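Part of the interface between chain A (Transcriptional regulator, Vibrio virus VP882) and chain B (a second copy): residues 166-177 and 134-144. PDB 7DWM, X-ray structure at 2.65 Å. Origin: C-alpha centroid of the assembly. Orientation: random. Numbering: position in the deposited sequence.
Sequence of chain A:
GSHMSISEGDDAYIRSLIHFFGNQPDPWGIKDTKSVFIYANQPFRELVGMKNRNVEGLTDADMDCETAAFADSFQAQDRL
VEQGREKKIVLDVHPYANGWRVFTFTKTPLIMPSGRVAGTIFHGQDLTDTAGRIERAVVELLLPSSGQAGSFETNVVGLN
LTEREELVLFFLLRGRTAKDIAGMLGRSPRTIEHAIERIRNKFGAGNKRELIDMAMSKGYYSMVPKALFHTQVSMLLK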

# COMPACT_ATOMS: atom_id res chain seq x y z
N GLU A 166 6.41 13.70 -20.10
CA GLU A 166 5.91 13.07 -18.88
C GLU A 166 6.66 11.78 -18.58
O GLU A 166 7.02 11.52 -17.43
N LEU A 167 6.91 10.96 -19.61
CA LEU A 167 7.67 9.73 -19.40
C LEU A 167 9.08 10.03 -18.92
O LEU A 167 9.58 9.43 -17.95
N VAL A 168 9.76 10.96 -19.62
CA VAL A 168 11.12 11.32 -19.27
C VAL A 168 11.19 11.82 -17.84
O VAL A 168 12.11 11.46 -17.09
N LEU A 169 10.23 12.65 -17.42
CA LEU A 169 10.25 13.17 -16.06
C LEU A 169 9.94 12.09 -15.04
O LEU A 169 10.55 12.06 -13.96
N PHE A 170 8.98 11.21 -15.34
CA PHE A 170 8.70 10.07 -14.47
C PHE A 170 9.97 9.29 -14.16
O PHE A 170 10.23 8.93 -13.01
N PHE A 171 10.78 9.04 -15.19
CA PHE A 171 11.98 8.25 -14.93
C PHE A 171 13.14 9.09 -14.40
O PHE A 171 14.01 8.55 -13.71
N LEU A 172 13.17 10.39 -14.69
CA LEU A 172 14.16 11.27 -14.08
C LEU A 172 13.98 11.33 -12.57
O LEU A 172 14.95 11.19 -11.81
N LEU A 173 12.75 11.54 -12.12
CA LEU A 173 12.44 11.57 -10.69
C LEU A 173 12.67 10.23 -10.00
O LEU A 173 12.58 10.17 -8.77
N ARG A 174 12.95 9.17 -10.76
CA ARG A 174 13.11 7.83 -10.20
C ARG A 174 14.53 7.30 -10.36
O ARG A 174 14.75 6.09 -10.45
N GLY A 175 15.52 8.20 -10.40
CA GLY A 175 16.92 7.83 -10.34
C GLY A 175 17.56 7.41 -11.65
O GLY A 175 18.73 7.01 -11.63
N ARG A 176 16.85 7.49 -12.77
CA ARG A 176 17.47 7.17 -14.05
C ARG A 176 18.20 8.39 -14.60
O ARG A 176 17.88 9.54 -14.28
N THR A 177 19.21 8.13 -15.43
CA THR A 177 19.93 9.19 -16.11
C THR A 177 19.50 9.22 -17.57
O THR A 177 18.76 8.35 -18.05
N ILE B 134 2.93 -0.90 -6.75
CA ILE B 134 2.20 -0.18 -7.79
C ILE B 134 3.15 0.59 -8.68
O ILE B 134 2.92 0.72 -9.89
N GLU B 135 4.27 1.06 -8.13
CA GLU B 135 5.22 1.80 -8.96
C GLU B 135 5.94 0.86 -9.93
O GLU B 135 6.13 1.20 -11.10
N ARG B 136 6.33 -0.32 -9.46
CA ARG B 136 6.93 -1.31 -10.36
C ARG B 136 5.94 -1.76 -11.42
O ARG B 136 6.31 -1.96 -12.59
N ALA B 137 4.66 -1.91 -11.04
CA ALA B 137 3.63 -2.24 -12.02
C ALA B 137 3.51 -1.15 -13.08
O ALA B 137 3.34 -1.45 -14.26
N VAL B 138 3.54 0.12 -12.66
CA VAL B 138 3.44 1.22 -13.63
C VAL B 138 4.67 1.26 -14.53
O VAL B 138 4.57 1.53 -15.73
N VAL B 139 5.83 0.92 -13.96
CA VAL B 139 7.08 0.89 -14.78
C VAL B 139 6.93 -0.21 -15.83
O VAL B 139 7.29 0.03 -16.99
N GLU B 140 6.41 -1.37 -15.43
CA GLU B 140 6.22 -2.52 -16.36
C GLU B 140 5.22 -2.13 -17.44
O GLU B 140 5.39 -2.56 -18.59
N LEU B 141 4.18 -1.38 -17.08
CA LEU B 141 3.19 -0.94 -18.09
C LEU B 141 3.90 -0.01 -19.07
O LEU B 141 3.56 -0.05 -20.26
N LEU B 142 4.87 0.78 -18.60
CA LEU B 142 5.56 1.68 -19.52
C LEU B 142 6.66 1.00 -20.32
O LEU B 142 7.33 1.67 -21.12
N LEU B 143 6.85 -0.31 -20.15
CA LEU B 143 7.89 -1.09 -20.81
C LEU B 143 7.34 -2.46 -21.20
O LEU B 143 6.18 -2.76 -20.89
N PRO B 144 8.11 -3.30 -21.92
CA PRO B 144 7.65 -4.68 -22.11
C PRO B 144 8.04 -5.60 -20.96
O PRO B 144 8.79 -6.56 -21.16

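Packing between the chain A helix that carries A:Leu167, A:Phe170 and A:Phe171 and the helix through 134-141 of chain B, which run at 141° to each other with axes 12.4 Å apart at closest approach, a gap wide enough for large side chains to fill. Backbone register pairs A:Leu167 with B:Leu142, A:Phe171 with B:Val139 and A:Arg174 with B:Glu135. A:Glu166 is out of reach. A:Leu167 leaves its helix sideways, with chi1 between wells at -106° and chi2 p, yet its end comes nearer and places CD1 3.8 Å from CD2 of B:Leu142. A:Val168 and A:Leu169 do not reach the chain B stretch. A:Phe170 points toward chain B (chi1 t, chi2 -89°): its CZ lies 3.8 Å from CG1 of B:Val138, CD1 of B:Leu142 covers one ring face at 4.1 Å from CE1, and CG2 of B:Val139 meets the ring edge, 4.2 Å from CE1. A:Phe171 starts sideways, but chi1 m brings its ring to B:Val139, whose CG1 sits at the edge 4.0 Å from CE1; its CZ reaches CD2 of B:Leu143 at 3.7 Å and CD1 of B:Leu142 at 4.1 Å. B:Leu142 (chi1 m, chi2 t) thus touches both rings as well as A:Leu167. Past A:Leu172 and A:Leu173, which stay out of reach, A:Arg174 supplies the polar link; its CA-to-CB bond points toward the chain B stretch, with chi1 (-100°) and chi2 (139°) between wells and chi3 t. Its NE donates to OE1 of B:Glu135 at 3.0 Å, a hydrogen bond within a salt bridge, with the carboxylate oxygen near the guanidinium plane; B:Glu135 extends to it with chi1 and chi2 both t. A:Arg174 NH1 also donates a hydrogen bond to O of A:Phe170 at 3.1 Å, tying the guanidinium back to the preceding helix. A:Gly175, at positive phi, closes a type I turn. A:Arg176 (chi1 m, chi2 m) points toward chain B, its NH2 4.4 Å from CG1 of B:Val139; A:Thr177 lies beyond reach.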

# COMPACT_ATOMS: atom_id res chain seq x y z
CB GLU A 166 4.41 12.82 -18.99
CG GLU A 166 3.57 14.07 -18.72
CD GLU A 166 2.10 13.75 -18.49
OE1 GLU A 166 1.62 12.73 -19.02
OE2 GLU A 166 1.44 14.53 -17.77
CB LEU A 167 7.71 8.92 -20.70
CG LEU A 167 6.85 7.66 -20.79
CD1 LEU A 167 5.38 8.03 -20.88
CD2 LEU A 167 7.25 6.82 -21.99
CB VAL A 168 11.66 12.37 -20.27
CG1 VAL A 168 12.97 12.96 -19.76
CG2 VAL A 168 11.86 11.74 -21.64
CB LEU A 169 9.27 14.34 -15.93
CG LEU A 169 9.35 15.08 -14.59
CD1 LEU A 169 10.71 15.71 -14.44
CD2 LEU A 169 8.25 16.12 -14.50
CB PHE A 170 7.65 9.15 -15.12
CG PHE A 170 7.19 8.02 -14.23
CD1 PHE A 170 7.86 6.80 -14.23
CD2 PHE A 170 6.09 8.18 -13.40
CE1 PHE A 170 7.43 5.77 -13.41
CE2 PHE A 170 5.67 7.15 -12.58
CZ PHE A 170 6.34 5.95 -12.58
CB PHE A 171 12.37 7.48 -16.19
CG PHE A 171 11.45 6.33 -16.49
CD1 PHE A 171 11.28 5.31 -15.56
CD2 PHE A 171 10.71 6.29 -17.66
CE1 PHE A 171 10.42 4.26 -15.81
CE2 PHE A 171 9.85 5.24 -17.92
CZ PHE A 171 9.70 4.23 -16.99
CB LEU A 172 14.06 12.67 -14.69
CG LEU A 172 14.93 13.06 -15.88
CD1 LEU A 172 15.03 14.57 -15.95
CD2 LEU A 172 16.32 12.43 -15.79
CB LEU A 173 10.98 12.00 -10.49
CG LEU A 173 10.63 13.42 -10.95
CD1 LEU A 173 9.13 13.66 -10.86
CD2 LEU A 173 11.39 14.45 -10.13
CB ARG A 174 12.10 6.87 -10.83
CG ARG A 174 10.88 6.61 -9.96
CD ARG A 174 9.59 6.58 -10.78
NE ARG A 174 8.41 6.82 -9.96
CZ ARG A 174 7.68 7.93 -10.00
NH1 ARG A 174 8.01 8.90 -10.84
NH2 ARG A 174 6.63 8.07 -9.21
CB ARG A 176 16.42 6.71 -15.06
CG ARG A 176 15.46 5.65 -14.55
CD ARG A 176 16.20 4.42 -14.04
NE ARG A 176 15.48 3.19 -14.32
CZ ARG A 176 14.40 2.79 -13.66
NH1 ARG A 176 13.91 3.52 -12.66
NH2 ARG A 176 13.80 1.65 -13.99
CB THR A 177 21.44 8.99 -15.99
OG1 THR A 177 22.12 9.95 -16.82
CG2 THR A 177 21.84 7.60 -16.43
CB ILE B 134 1.15 0.75 -7.14
CG1 ILE B 134 0.01 -0.04 -6.52
CG2 ILE B 134 0.62 1.76 -8.16
CD1 ILE B 134 -0.86 0.78 -5.61
CB GLU B 135 6.23 2.55 -8.09
CG GLU B 135 6.93 3.67 -8.83
CD GLU B 135 8.29 4.01 -8.25
OE1 GLU B 135 8.39 5.01 -7.51
OE2 GLU B 135 9.26 3.27 -8.54
CB ARG B 136 7.46 -2.49 -9.55
CG ARG B 136 8.44 -2.07 -8.44
CD ARG B 136 9.13 -3.27 -7.82
NE ARG B 136 8.91 -3.32 -6.37
CZ ARG B 136 7.92 -3.99 -5.79
NH1 ARG B 136 7.06 -4.67 -6.54
NH2 ARG B 136 7.79 -3.99 -4.47
CB ALA B 137 2.29 -2.46 -11.32
CB VAL B 138 3.25 2.56 -12.89
CG1 VAL B 138 3.48 3.73 -13.83
CG2 VAL B 138 1.86 2.62 -12.27
CB VAL B 139 8.32 0.66 -13.91
CG1 VAL B 139 9.57 0.50 -14.75
CG2 VAL B 139 8.49 1.77 -12.88
CB GLU B 140 5.76 -3.77 -15.60
CG GLU B 140 6.67 -4.96 -15.82
CD GLU B 140 6.15 -5.99 -16.81
OE1 GLU B 140 5.12 -6.63 -16.51
OE2 GLU B 140 6.76 -6.14 -17.88
CB LEU B 141 2.04 -0.22 -17.39
CG LEU B 141 0.89 -1.13 -16.97
CD1 LEU B 141 -0.19 -0.34 -16.26
CD2 LEU B 141 0.31 -1.85 -18.18
CB LEU B 142 6.12 2.88 -18.76
CG LEU B 142 5.08 3.78 -18.10
CD1 LEU B 142 5.65 4.46 -16.86
CD2 LEU B 142 4.57 4.81 -19.09
CB LEU B 143 9.13 -1.24 -19.90
CG LEU B 143 10.18 -0.13 -19.70
CD1 LEU B 143 10.58 0.52 -21.02
CD2 LEU B 143 9.85 0.93 -18.62
CB PRO B 144 8.35 -5.11 -23.41
CG PRO B 144 9.60 -4.31 -23.42
CD PRO B 144 9.24 -2.98 -22.81